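Side-chain contacts in anthranilate-CoA ligase (Stigmatella aurantiaca, PDB 4WV3), which belongs to the ANL clan of AMP-binding enzymes, in which a large N-terminal part carries a small, mobile C-terminal domain: residues Ala273-Asp278 and Leu462-Ile467; Gly310-Asp315 and Gly332-Gly337; Ile434-Val439 and Glu470-Gln475; Gln475-Cys480 and Arg491-Val496. One frame throughout, in Å; residues are numbered along the deposited sequence.

Interaction 1 of 4, residues Ala273-Asp278 and Leu462-Ile467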
loop_
_atom_site.group_PDB
_atom_site.type_symbol
_atom_site.label_atom_id
_atom_site.label_comp_id
_atom_site.label_asym_id
_atom_site.label_seq_id
_atom_site.Cartn_x
_atom_site.Cartn_y
_atom_site.Cartn_z
ATOM N N ALA A 273 -15.407 -3.809 7.519
ATOM C CA ALA A 273 -15.402 -4.434 8.836
ATOM C C ALA A 273 -16.541 -3.903 9.700
ATOM O O ALA A 273 -17.229 -4.669 10.376
ATOM C CB ALA A 273 -14.063 -4.215 9.524
ATOM N N LEU A 274 -16.738 -2.589 9.669
ATOM C CA LEU A 274 -17.798 -1.952 10.446
ATOM C C LEU A 274 -19.180 -2.251 9.873
ATOM O O LEU A 274 -20.191 -2.097 10.559
ATOM C CB LEU A 274 -17.573 -0.441 10.527
ATOM C CG LEU A 274 -16.344 0.010 11.319
ATOM C CD1 LEU A 274 -16.134 1.507 11.177
ATOM C CD2 LEU A 274 -16.475 -0.380 12.783
ATOM N N ALA A 275 -19.221 -2.680 8.615
ATOM C CA ALA A 275 -20.481 -3.036 7.971
ATOM C C ALA A 275 -21.012 -4.362 8.506
ATOM O O ALA A 275 -22.200 -4.658 8.383
ATOM C CB ALA A 275 -20.309 -3.102 6.460
ATOM N N LEU A 276 -20.123 -5.156 9.096
ATOM C CA LEU A 276 -20.505 -6.434 9.682
ATOM C C LEU A 276 -21.469 -6.228 10.845
ATOM O O LEU A 276 -21.230 -5.398 11.723
ATOM C CB LEU A 276 -19.268 -7.198 10.158
ATOM C CG LEU A 276 -18.238 -7.561 9.088
ATOM C CD1 LEU A 276 -17.015 -8.205 9.718
ATOM C CD2 LEU A 276 -18.853 -8.479 8.047
ATOM N N LYS A 277 -22.562 -6.986 10.845
ATOM C CA LYS A 277 -23.569 -6.875 11.893
ATOM C C LYS A 277 -23.023 -7.371 13.229
ATOM O O LYS A 277 -23.514 -6.990 14.290
ATOM C CB LYS A 277 -24.825 -7.662 11.513
ATOM C CG LYS A 277 -24.608 -9.162 11.433
ATOM C CD LYS A 277 -25.850 -9.877 10.937
ATOM C CE LYS A 277 -25.620 -11.378 10.858
ATOM N NZ LYS A 277 -26.756 -12.077 10.197
ATOM N N ASP A 278 -22.002 -8.220 13.165
ATOM C CA ASP A 278 -21.396 -8.788 14.362
ATOM C C ASP A 278 -19.935 -8.370 14.490
ATOM O O ASP A 278 -19.071 -9.189 14.805
ATOM C CB ASP A 278 -21.507 -10.314 14.337
ATOM C CG ASP A 278 -20.883 -10.924 13.097
ATOM O OD1 ASP A 278 -20.695 -10.192 12.101
ATOM O OD2 ASP A 278 -20.584 -12.136 13.117
ATOM N N LEU A 462 -24.315 0.631 -0.629
ATOM C CA LEU A 462 -25.065 0.691 0.621
ATOM C C LEU A 462 -24.632 -0.396 1.601
ATOM O O LEU A 462 -23.965 -1.357 1.218
ATOM C CB LEU A 462 -26.566 0.578 0.345
ATOM C CG LEU A 462 -27.182 1.717 -0.467
ATOM C CD1 LEU A 462 -28.638 1.418 -0.784
ATOM C CD2 LEU A 462 -27.051 3.035 0.280
ATOM N N LYS A 463 -25.014 -0.227 2.866
ATOM C CA LYS A 463 -24.782 -1.239 3.892
ATOM C C LYS A 463 -25.438 -2.551 3.470
ATOM O O LYS A 463 -26.450 -2.532 2.769
ATOM C CB LYS A 463 -25.348 -0.775 5.237
ATOM C CG LYS A 463 -24.644 0.433 5.833
ATOM C CD LYS A 463 -23.193 0.123 6.162
ATOM C CE LYS A 463 -22.493 1.329 6.764
ATOM N NZ LYS A 463 -23.111 1.751 8.050
ATOM N N PRO A 464 -24.859 -3.690 3.888
ATOM C CA PRO A 464 -25.340 -5.023 3.500
ATOM C C PRO A 464 -26.851 -5.199 3.640
ATOM O O PRO A 464 -27.432 -4.760 4.633
ATOM C CB PRO A 464 -24.609 -5.946 4.475
ATOM C CG PRO A 464 -23.328 -5.241 4.743
ATOM C CD PRO A 464 -23.660 -3.771 4.743
ATOM N N GLU A 465 -27.460 -5.817 2.628
ATOM C CA GLU A 465 -28.891 -6.133 2.604
ATOM C C GLU A 465 -29.818 -4.921 2.471
ATOM O O GLU A 465 -31.040 -5.071 2.461
ATOM C CB GLU A 465 -29.292 -6.984 3.816
ATOM C CG GLU A 465 -28.611 -8.339 3.873
ATOM C CD GLU A 465 -29.091 -9.279 2.786
ATOM O OE1 GLU A 465 -30.307 -9.292 2.505
ATOM O OE2 GLU A 465 -28.250 -10.002 2.210
ATOM N N GLN A 466 -29.243 -3.727 2.361
ATOM C CA GLN A 466 -30.049 -2.518 2.206
ATOM C C GLN A 466 -30.236 -2.141 0.738
ATOM O O GLN A 466 -29.277 -2.110 -0.034
ATOM C CB GLN A 466 -29.439 -1.347 2.980
ATOM C CG GLN A 466 -29.315 -1.586 4.477
ATOM C CD GLN A 466 -28.926 -0.332 5.238
ATOM O OE1 GLN A 466 -29.051 0.781 4.729
ATOM N NE2 GLN A 466 -28.450 -0.509 6.467
ATOM N N ILE A 467 -31.478 -1.862 0.360
ATOM C CA ILE A 467 -31.793 -1.453 -1.004
ATOM C C ILE A 467 -32.281 -0.005 -1.027
ATOM O O ILE A 467 -32.835 0.478 -0.040
ATOM C CB ILE A 467 -32.855 -2.377 -1.644
ATOM C CG1 ILE A 467 -34.108 -2.448 -0.769
ATOM C CG2 ILE A 467 -32.283 -3.769 -1.876
ATOM C CD1 ILE A 467 -35.202 -3.317 -1.348
#
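The closest pair of CA atoms is A275 and K463, 6.2 Å apart, where the chain leaving helix 267-274 faces a tight turn that follows strand 454-462. A275 carries the contact from its side. Its methyl points toward the turn and lies against the ring of P464, with CB 3.8 Å from CD and 4.1 Å from CG of that proline. The carbonyl O of A275 also lies beside the ring, 3.9 Å from P464 CG. The proline occupies the second position of a type II beta turn from K463 to Q466, closed by the bond from Q466 N to K463 O at 3.1 Å, and E465 takes the positive phi of the third position. This is a small apolar touch between the AMP-binding part of the chain and the C-terminal domain, which in ANL enzymes is known to swing relative to the larger part, so the contact probably belongs to the orientation captured here. K463 adds the flank of its aliphatic chain, CD lying 4.3 Å from A275 CB. The chain kinks at chi2 (-64°), and its ammonium NZ is hydrogen-bonded to the carbonyl O of P437 within the C-terminal domain. Q440 of strand 439-448 touches A275, K463 and P464 alike, lining the same junction.

Interaction 2 of 4, residues Gly310-Asp315 and Gly332-Gly337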
loop_
_atom_site.group_PDB
_atom_site.type_symbol
_atom_site.label_atom_id
_atom_site.label_comp_id
_atom_site.label_asym_id
_atom_site.label_seq_id
_atom_site.Cartn_x
_atom_site.Cartn_y
_atom_site.Cartn_z
ATOM N N GLY A 310 -12.449 1.987 20.480
ATOM C CA GLY A 310 -11.742 2.819 21.437
ATOM C C GLY A 310 -10.329 3.093 20.964
ATOM O O GLY A 310 -9.579 3.837 21.598
ATOM N N VAL A 311 -9.971 2.488 19.837
ATOM C CA VAL A 311 -8.628 2.604 19.285
ATOM C C VAL A 311 -8.545 3.696 18.223
ATOM O O VAL A 311 -9.354 3.741 17.298
ATOM C CB VAL A 311 -8.160 1.266 18.676
ATOM C CG1 VAL A 311 -6.833 1.439 17.956
ATOM C CG2 VAL A 311 -8.049 0.206 19.758
ATOM N N ASP A 312 -7.561 4.577 18.369
ATOM C CA ASP A 312 -7.310 5.618 17.382
ATOM C C ASP A 312 -6.739 5.018 16.104
ATOM O O ASP A 312 -5.953 4.072 16.152
ATOM C CB ASP A 312 -6.323 6.650 17.932
ATOM C CG ASP A 312 -6.881 7.426 19.106
ATOM O OD1 ASP A 312 -6.130 7.649 20.079
ATOM O OD2 ASP A 312 -8.062 7.823 19.053
ATOM N N ILE A 313 -7.137 5.568 14.963
ATOM C CA ILE A 313 -6.554 5.168 13.689
ATOM C C ILE A 313 -5.593 6.237 13.187
ATOM O O ILE A 313 -5.952 7.411 13.090
ATOM C CB ILE A 313 -7.625 4.923 12.612
ATOM C CG1 ILE A 313 -8.539 3.766 13.014
ATOM C CG2 ILE A 313 -6.970 4.623 11.276
ATOM C CD1 ILE A 313 -9.531 3.383 11.938
ATOM N N ILE A 314 -4.367 5.832 12.875
ATOM C CA ILE A 314 -3.375 6.761 12.349
ATOM C C ILE A 314 -3.421 6.783 10.826
ATOM O O ILE A 314 -2.979 5.840 10.169
ATOM C CB ILE A 314 -1.952 6.394 12.814
ATOM C CG1 ILE A 314 -1.890 6.337 14.342
ATOM C CG2 ILE A 314 -0.939 7.391 12.267
ATOM C CD1 ILE A 314 -2.286 7.634 15.018
ATOM N N ASP A 315 -3.968 7.860 10.270
ATOM C CA ASP A 315 -4.020 8.032 8.823
ATOM C C ASP A 315 -2.792 8.784 8.325
ATOM O O ASP A 315 -2.445 9.842 8.848
ATOM C CB ASP A 315 -5.290 8.779 8.411
ATOM C CG ASP A 315 -5.393 8.976 6.907
ATOM O OD1 ASP A 315 -4.909 8.102 6.155
ATOM O OD2 ASP A 315 -5.958 10.003 6.475
ATOM N N GLY A 332 -0.352 11.296 19.564
ATOM C CA GLY A 332 -0.664 12.468 20.361
ATOM C C GLY A 332 -1.365 13.573 19.589
ATOM O O GLY A 332 -1.931 14.488 20.185
ATOM N N ASP A 333 -1.330 13.493 18.263
ATOM C CA ASP A 333 -1.922 14.535 17.429
ATOM C C ASP A 333 -2.683 13.952 16.242
ATOM O O ASP A 333 -2.082 13.520 15.257
ATOM C CB ASP A 333 -0.841 15.507 16.945
ATOM C CG ASP A 333 -1.419 16.729 16.258
ATOM O OD1 ASP A 333 -2.620 17.012 16.452
ATOM O OD2 ASP A 333 -0.669 17.413 15.528
ATOM N N ILE A 334 -4.009 13.945 16.343
ATOM C CA ILE A 334 -4.862 13.415 15.286
ATOM C C ILE A 334 -5.955 14.400 14.892
ATOM O O ILE A 334 -6.701 14.883 15.743
ATOM C CB ILE A 334 -5.550 12.100 15.715
ATOM C CG1 ILE A 334 -4.513 11.015 16.001
ATOM C CG2 ILE A 334 -6.525 11.629 14.644
ATOM C CD1 ILE A 334 -5.115 9.694 16.403
ATOM N N ARG A 335 -6.043 14.697 13.600
ATOM C CA ARG A 335 -7.190 15.419 13.066
ATOM C C ARG A 335 -7.924 14.526 12.072
ATOM O O ARG A 335 -7.454 14.321 10.951
ATOM C CB ARG A 335 -6.767 16.735 12.411
ATOM C CG ARG A 335 -7.909 17.465 11.718
ATOM C CD ARG A 335 -7.671 18.964 11.681
ATOM N NE ARG A 335 -7.636 19.538 13.023
ATOM C CZ ARG A 335 -7.567 20.840 13.280
ATOM N NH1 ARG A 335 -7.526 21.713 12.283
ATOM N NH2 ARG A 335 -7.540 21.270 14.533
ATOM N N PRO A 336 -9.075 13.979 12.492
ATOM C CA PRO A 336 -9.874 13.032 11.704
ATOM C C PRO A 336 -10.224 13.560 10.314
ATOM O O PRO A 336 -10.815 14.633 10.187
ATOM C CB PRO A 336 -11.145 12.870 12.544
ATOM C CG PRO A 336 -10.706 13.155 13.939
ATOM C CD PRO A 336 -9.673 14.237 13.814
ATOM N N GLY A 337 -9.851 12.807 9.285
ATOM C CA GLY A 337 -10.142 13.184 7.916
ATOM C C GLY A 337 -8.942 13.760 7.189
ATOM O O GLY A 337 -8.940 13.858 5.962
HETATM O O HOH W 1 -7.777 10.619 8.428
#
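I334 pushes its CD1 methyl in against D312 and I314, where the chain enters strand 313-318. The methyl lies 3.6 Å from D312 CB and 3.8 Å from I314 CD1, and it also comes within 4.1 Å of the carbonyl O of I313. An extended chain (chi2 -179°) carries it across to the strand. I314 answers with a bend: its chi2 of -58° swings CD1 round toward the loop, and the two isoleucines meet methyl to methyl with their chains at about a right angle. D312 contributes its methylene, while its carboxylate OD2 is engaged in a salt bridge with K306. Further along, the link is polar and passes through a water 2.7 Å from D315 OD2, to which it probably donates; the same water accepts from G337 N at 3.1 Å. The other carboxylate oxygen, OD1, is hydrogen-bonded to a nitrogen of the 5'-O-[(S)-[(2-aminobenzoyl)oxy](hydroxy)phosphoryl]adenosine in the model, so the water links the loop to a residue of the ligand pocket. Helix 299-309 covers the junction with W302, which touches both D312 and I334 and donates its NE1 to I313 O. Within the mixed sheet, strand 313-318 runs between 289-292, its parallel neighbour, and the antiparallel 325-328, from which the chain continues into the loop that carries I334.

Interaction 3 of 4, residues Ile434-Val439 and Glu470-Gln475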
loop_
_atom_site.group_PDB
_atom_site.type_symbol
_atom_site.label_atom_id
_atom_site.label_comp_id
_atom_site.label_asym_id
_atom_site.label_seq_id
_atom_site.Cartn_x
_atom_site.Cartn_y
_atom_site.Cartn_z
ATOM N N ILE A 434 -20.434 9.552 3.006
ATOM C CA ILE A 434 -20.210 8.416 3.893
ATOM C C ILE A 434 -20.688 8.696 5.321
ATOM O O ILE A 434 -20.787 7.783 6.141
ATOM C CB ILE A 434 -18.725 7.985 3.896
ATOM C CG1 ILE A 434 -18.598 6.494 4.225
ATOM C CG2 ILE A 434 -17.913 8.848 4.853
ATOM C CD1 ILE A 434 -17.188 5.958 4.097
ATOM N N GLN A 435 -20.993 9.959 5.609
ATOM C CA GLN A 435 -21.536 10.334 6.911
ATOM C C GLN A 435 -22.918 9.722 7.126
ATOM O O GLN A 435 -23.298 9.413 8.255
ATOM C CB GLN A 435 -21.606 11.854 7.057
ATOM C CG GLN A 435 -20.253 12.530 7.190
ATOM C CD GLN A 435 -20.362 14.038 7.290
ATOM O OE1 GLN A 435 -21.421 14.613 7.041
ATOM N NE2 GLN A 435 -19.264 14.687 7.657
ATOM N N HIS A 436 -23.666 9.551 6.039
ATOM C CA HIS A 436 -24.969 8.905 6.114
ATOM C C HIS A 436 -24.792 7.431 6.463
ATOM O O HIS A 436 -24.026 6.722 5.808
ATOM C CB HIS A 436 -25.731 9.055 4.798
ATOM C CG HIS A 436 -27.182 8.700 4.899
ATOM N ND1 HIS A 436 -27.627 7.397 4.966
ATOM C CD2 HIS A 436 -28.289 9.477 4.955
ATOM C CE1 HIS A 436 -28.944 7.387 5.054
ATOM N NE2 HIS A 436 -29.371 8.637 5.050
ATOM N N PRO A 437 -25.507 6.963 7.498
ATOM C CA PRO A 437 -25.322 5.628 8.081
ATOM C C PRO A 437 -25.669 4.473 7.142
ATOM O O PRO A 437 -25.339 3.328 7.451
ATOM C CB PRO A 437 -26.280 5.636 9.277
ATOM C CG PRO A 437 -27.319 6.639 8.917
ATOM C CD PRO A 437 -26.590 7.708 8.163
ATOM N N ALA A 438 -26.322 4.763 6.021
ATOM C CA ALA A 438 -26.709 3.718 5.079
ATOM C C ALA A 438 -25.625 3.470 4.034
ATOM O O ALA A 438 -25.643 2.456 3.336
ATOM C CB ALA A 438 -28.026 4.072 4.406
ATOM N N VAL A 439 -24.683 4.400 3.935
ATOM C CA VAL A 439 -23.604 4.303 2.960
ATOM C C VAL A 439 -22.382 3.598 3.540
ATOM O O VAL A 439 -21.831 4.027 4.553
ATOM C CB VAL A 439 -23.176 5.696 2.464
ATOM C CG1 VAL A 439 -22.029 5.579 1.471
ATOM C CG2 VAL A 439 -24.359 6.423 1.845
ATOM N N GLU A 470 -37.255 5.705 -2.019
ATOM C CA GLU A 470 -37.590 7.086 -2.338
ATOM C C GLU A 470 -37.132 8.018 -1.220
ATOM O O GLU A 470 -36.744 9.160 -1.466
ATOM C CB GLU A 470 -39.097 7.218 -2.561
ATOM C CG GLU A 470 -39.514 8.423 -3.385
ATOM C CD GLU A 470 -40.969 8.351 -3.809
ATOM O OE1 GLU A 470 -41.578 7.270 -3.658
ATOM O OE2 GLU A 470 -41.503 9.373 -4.290
ATOM N N ALA A 471 -37.169 7.514 0.010
ATOM C CA ALA A 471 -36.745 8.288 1.170
ATOM C C ALA A 471 -35.226 8.404 1.234
ATOM O O ALA A 471 -34.693 9.474 1.524
ATOM C CB ALA A 471 -37.285 7.662 2.447
ATOM N N LEU A 472 -34.538 7.299 0.961
ATOM C CA LEU A 472 -33.081 7.249 1.047
ATOM C C LEU A 472 -32.414 8.253 0.113
ATOM O O LEU A 472 -31.491 8.963 0.511
ATOM C CB LEU A 472 -32.573 5.839 0.744
ATOM C CG LEU A 472 -31.066 5.634 0.908
ATOM C CD1 LEU A 472 -30.667 5.769 2.370
ATOM C CD2 LEU A 472 -30.638 4.286 0.351
ATOM N N ILE A 473 -32.882 8.300 -1.131
ATOM C CA ILE A 473 -32.375 9.256 -2.108
ATOM C C ILE A 473 -32.589 10.677 -1.604
ATOM O O ILE A 473 -31.707 11.529 -1.715
ATOM C CB ILE A 473 -33.075 9.094 -3.471
ATOM C CG1 ILE A 473 -32.897 7.669 -3.998
ATOM C CG2 ILE A 473 -32.539 10.104 -4.473
ATOM C CD1 ILE A 473 -33.583 7.418 -5.322
ATOM N N ARG A 474 -33.765 10.917 -1.037
ATOM C CA ARG A 474 -34.113 12.223 -0.495
ATOM C C ARG A 474 -33.235 12.583 0.702
ATOM O O ARG A 474 -32.796 13.726 0.837
ATOM C CB ARG A 474 -35.593 12.252 -0.107
ATOM C CG ARG A 474 -36.061 13.554 0.519
ATOM C CD ARG A 474 -37.576 13.577 0.646
ATOM N NE ARG A 474 -38.090 12.360 1.266
ATOM C CZ ARG A 474 -39.127 11.666 0.806
ATOM N NH1 ARG A 474 -39.769 12.071 -0.281
ATOM N NH2 ARG A 474 -39.525 10.569 1.435
ATOM N N GLN A 475 -32.976 11.603 1.563
ATOM C CA GLN A 475 -32.125 11.810 2.733
ATOM C C GLN A 475 -30.698 12.165 2.328
ATOM O O GLN A 475 -30.113 13.112 2.852
ATOM C CB GLN A 475 -32.117 10.569 3.628
ATOM C CG GLN A 475 -33.440 10.285 4.320
ATOM C CD GLN A 475 -33.384 9.051 5.199
ATOM O OE1 GLN A 475 -32.307 8.613 5.606
ATOM N NE2 GLN A 475 -34.546 8.481 5.495
#
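A histidine-glutamine hydrogen bond with a small apolar patch beside it joins the turn of H436 to the first turns of helix 470-483 in the C-terminal domain. NE2 of H436 donates to Q475 OE1 at 3.0 Å with an N-H...O angle of 152°. The oxygen lies close to the ring plane, and the donor meets it in the carbonyl plane on a lone pair, although the ring and amide planes are turned 35° apart. The chain of Q475 crosses that of the histidine at about a right angle, and its CB also packs near the ring, 3.6 Å from NE2. From the same side of the ring plane as Q475 CB, L472 brings up CD1, which approaches the ring obliquely, 3.6 Å from H436 CE1 and 3.7 Å from A438 CB, and so touches both ring and methyl. The imidazole extends toward the helix because its CG is anti to the backbone N (chi1 -167°). H436 also opens a type I beta turn to V439, and its ND1 accepts the backbone N-H of A438 at 3.1 Å, from a direction tilted out of the ring plane. P437 CD rests over one face of the ring near its rim. With one ring nitrogen accepting from the backbone and the other donating to an amide, the imidazole is gripped at both nitrogens, a pattern consistent with a neutral ring that carries its proton on NE2.

Interaction 4 of 4, residues Gln475-Cys480 and Arg491-Val496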
loop_
_atom_site.group_PDB
_atom_site.type_symbol
_atom_site.label_atom_id
_atom_site.label_comp_id
_atom_site.label_asym_id
_atom_site.label_seq_id
_atom_site.Cartn_x
_atom_site.Cartn_y
_atom_site.Cartn_z
ATOM N N GLN A 475 -32.976 11.603 1.563
ATOM C CA GLN A 475 -32.125 11.810 2.733
ATOM C C GLN A 475 -30.698 12.165 2.328
ATOM O O GLN A 475 -30.113 13.112 2.852
ATOM C CB GLN A 475 -32.117 10.569 3.628
ATOM C CG GLN A 475 -33.440 10.285 4.320
ATOM C CD GLN A 475 -33.384 9.051 5.199
ATOM O OE1 GLN A 475 -32.307 8.613 5.606
ATOM N NE2 GLN A 475 -34.546 8.481 5.495
ATOM N N ILE A 476 -30.145 11.396 1.395
ATOM C CA ILE A 476 -28.800 11.644 0.890
ATOM C C ILE A 476 -28.736 12.993 0.179
ATOM O O ILE A 476 -27.758 13.731 0.308
ATOM C CB ILE A 476 -28.342 10.520 -0.064
ATOM C CG1 ILE A 476 -28.229 9.195 0.692
ATOM C CG2 ILE A 476 -27.011 10.865 -0.710
ATOM C CD1 ILE A 476 -27.744 8.043 -0.162
ATOM N N THR A 477 -29.794 13.314 -0.560
ATOM C CA THR A 477 -29.884 14.587 -1.265
ATOM C C THR A 477 -29.905 15.761 -0.292
ATOM O O THR A 477 -29.164 16.729 -0.458
ATOM C CB THR A 477 -31.138 14.648 -2.158
ATOM O OG1 THR A 477 -31.097 13.583 -3.116
ATOM C CG2 THR A 477 -31.213 15.979 -2.889
ATOM N N ASP A 478 -30.754 15.667 0.727
ATOM C CA ASP A 478 -30.876 16.731 1.720
ATOM C C ASP A 478 -29.619 16.852 2.575
ATOM O O ASP A 478 -29.308 17.927 3.090
ATOM C CB ASP A 478 -32.102 16.506 2.608
ATOM C CG ASP A 478 -33.402 16.539 1.826
ATOM O OD1 ASP A 478 -33.405 17.080 0.699
ATOM O OD2 ASP A 478 -34.419 16.028 2.340
ATOM N N HIS A 479 -28.899 15.745 2.723
ATOM C CA HIS A 479 -27.657 15.736 3.483
ATOM C C HIS A 479 -26.558 16.486 2.737
ATOM O O HIS A 479 -25.721 17.152 3.347
ATOM C CB HIS A 479 -27.218 14.299 3.767
ATOM C CG HIS A 479 -25.898 14.195 4.464
ATOM N ND1 HIS A 479 -25.672 14.731 5.714
ATOM C CD2 HIS A 479 -24.734 13.616 4.087
ATOM C CE1 HIS A 479 -24.425 14.486 6.077
ATOM N NE2 HIS A 479 -23.834 13.811 5.106
ATOM N N CYS A 480 -26.569 16.379 1.412
ATOM C CA CYS A 480 -25.575 17.049 0.580
ATOM C C CYS A 480 -25.871 18.539 0.442
ATOM O O CYS A 480 -24.969 19.340 0.202
ATOM C CB CYS A 480 -25.503 16.396 -0.801
ATOM S SG CYS A 480 -24.823 14.723 -0.794
ATOM N N ARG A 491 -24.967 15.639 -9.021
ATOM C CA ARG A 491 -26.091 15.790 -9.938
ATOM C C ARG A 491 -26.838 14.469 -10.092
ATOM O O ARG A 491 -28.065 14.444 -10.185
ATOM C CB ARG A 491 -25.585 16.280 -11.297
ATOM C CG ARG A 491 -26.583 16.175 -12.438
ATOM C CD ARG A 491 -27.675 17.224 -12.352
ATOM N NE ARG A 491 -28.454 17.282 -13.587
ATOM C CZ ARG A 491 -29.529 16.539 -13.830
ATOM N NH1 ARG A 491 -29.962 15.677 -12.918
ATOM N NH2 ARG A 491 -30.173 16.656 -14.983
ATOM N N TRP A 492 -26.088 13.371 -10.119
ATOM C CA TRP A 492 -26.677 12.039 -10.184
ATOM C C TRP A 492 -26.206 11.185 -9.016
ATOM O O TRP A 492 -25.048 11.262 -8.604
ATOM C CB TRP A 492 -26.304 11.338 -11.491
ATOM C CG TRP A 492 -26.544 12.145 -12.722
ATOM C CD1 TRP A 492 -27.705 12.234 -13.433
ATOM C CD2 TRP A 492 -25.591 12.966 -13.404
ATOM N NE1 TRP A 492 -27.536 13.066 -14.513
ATOM C CE2 TRP A 492 -26.246 13.529 -14.518
ATOM C CE3 TRP A 492 -24.248 13.285 -13.179
ATOM C CZ2 TRP A 492 -25.604 14.392 -15.403
ATOM C CZ3 TRP A 492 -23.613 14.140 -14.058
ATOM C CH2 TRP A 492 -24.291 14.684 -15.156
ATOM N N ILE A 493 -27.108 10.366 -8.491
ATOM C CA ILE A 493 -26.758 9.400 -7.459
ATOM C C ILE A 493 -27.144 8.000 -7.917
ATOM O O ILE A 493 -28.326 7.669 -8.005
ATOM C CB ILE A 493 -27.449 9.717 -6.122
ATOM C CG1 ILE A 493 -26.966 11.065 -5.583
ATOM C CG2 ILE A 493 -27.181 8.614 -5.110
ATOM C CD1 ILE A 493 -27.638 11.482 -4.297
ATOM N N GLU A 494 -26.140 7.186 -8.222
ATOM C CA GLU A 494 -26.375 5.826 -8.687
ATOM C C GLU A 494 -25.913 4.808 -7.652
ATOM O O GLU A 494 -24.769 4.840 -7.200
ATOM C CB GLU A 494 -25.672 5.587 -10.024
ATOM C CG GLU A 494 -25.800 4.169 -10.550
ATOM C CD GLU A 494 -25.417 4.056 -12.012
ATOM O OE1 GLU A 494 -25.592 5.049 -12.750
ATOM O OE2 GLU A 494 -24.940 2.977 -12.423
ATOM N N PHE A 495 -26.812 3.906 -7.277
ATOM C CA PHE A 495 -26.497 2.886 -6.287
ATOM C C PHE A 495 -25.933 1.636 -6.948
ATOM O O PHE A 495 -26.516 1.103 -7.893
ATOM C CB PHE A 495 -27.732 2.548 -5.451
ATOM C CG PHE A 495 -28.250 3.706 -4.646
ATOM C CD1 PHE A 495 -27.676 4.027 -3.427
ATOM C CD2 PHE A 495 -29.301 4.477 -5.111
ATOM C CE1 PHE A 495 -28.145 5.093 -2.683
ATOM C CE2 PHE A 495 -29.776 5.544 -4.372
ATOM C CZ PHE A 495 -29.196 5.853 -3.157
ATOM N N VAL A 496 -24.789 1.180 -6.451
ATOM C CA VAL A 496 -24.133 -0.001 -6.994
ATOM C C VAL A 496 -23.848 -1.013 -5.890
ATOM O O VAL A 496 -23.954 -0.698 -4.705
ATOM C CB VAL A 496 -22.812 0.360 -7.702
ATOM C CG1 VAL A 496 -23.079 1.261 -8.899
ATOM C CG2 VAL A 496 -21.853 1.027 -6.728
#
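I476 points its CB from helix 470-483 toward strand 492-496 and there divides between I493 and F495. The short branch, CG2, is anti to the backbone N and meets the tip of I493, lying 3.7 Å from its CD1. The other branch leaves through CG1, beside the backbone N, and continues extended (chi2 -178°) to CD1. This methyl arrives at the edge of the F495 ring, close to its plane, 3.9 Å from CE1 and 4.0 Å from CZ. I476 and F495 approach from opposite directions, whereas the chains of the two isoleucines pass at a slant. T477, next on the helix, brushes the same I493 methyl, its OG1 4.2 Å from CD1, but the hydroxyl is bonded to the carbonyl O of I473 one turn earlier. L433 of helix 426-433 also touches I476, and F495 reaches along the helix to L472 and I473. The axes of the segments 475-480 and 492-496 come within 10.7 Å of each other, at 138° between their directions, closer to antiparallel than parallel. Such packing belongs to a beta-alpha-beta unit, here strand 454-462, helix 470-483 and strand 492-496, in which the helix connects two neighbouring parallel strands and covers one side of the C-terminal sheet.

Overall arrangement
From the N terminus, interaction 1 opens first, at 273-278, and closes only at 462-467, bringing the AMP-binding part against the C-terminal domain. Interaction 2 lies wholly within this long span, closing a short loop round strands 313-318 and 325-328 without touching the other three. Interaction 3 starts before interaction 1 has closed and ends after it, so these two cross; they also meet in space, where the backbones of K463 and A438 are hydrogen-bonded. Interaction 4 follows interaction 3, shares Q475 with it and continues along the same helix. Interactions 3 and 4, their centres about 7 Å apart, thus fasten helix 470-483 to the turn before strand 439-448 and to strand 492-496.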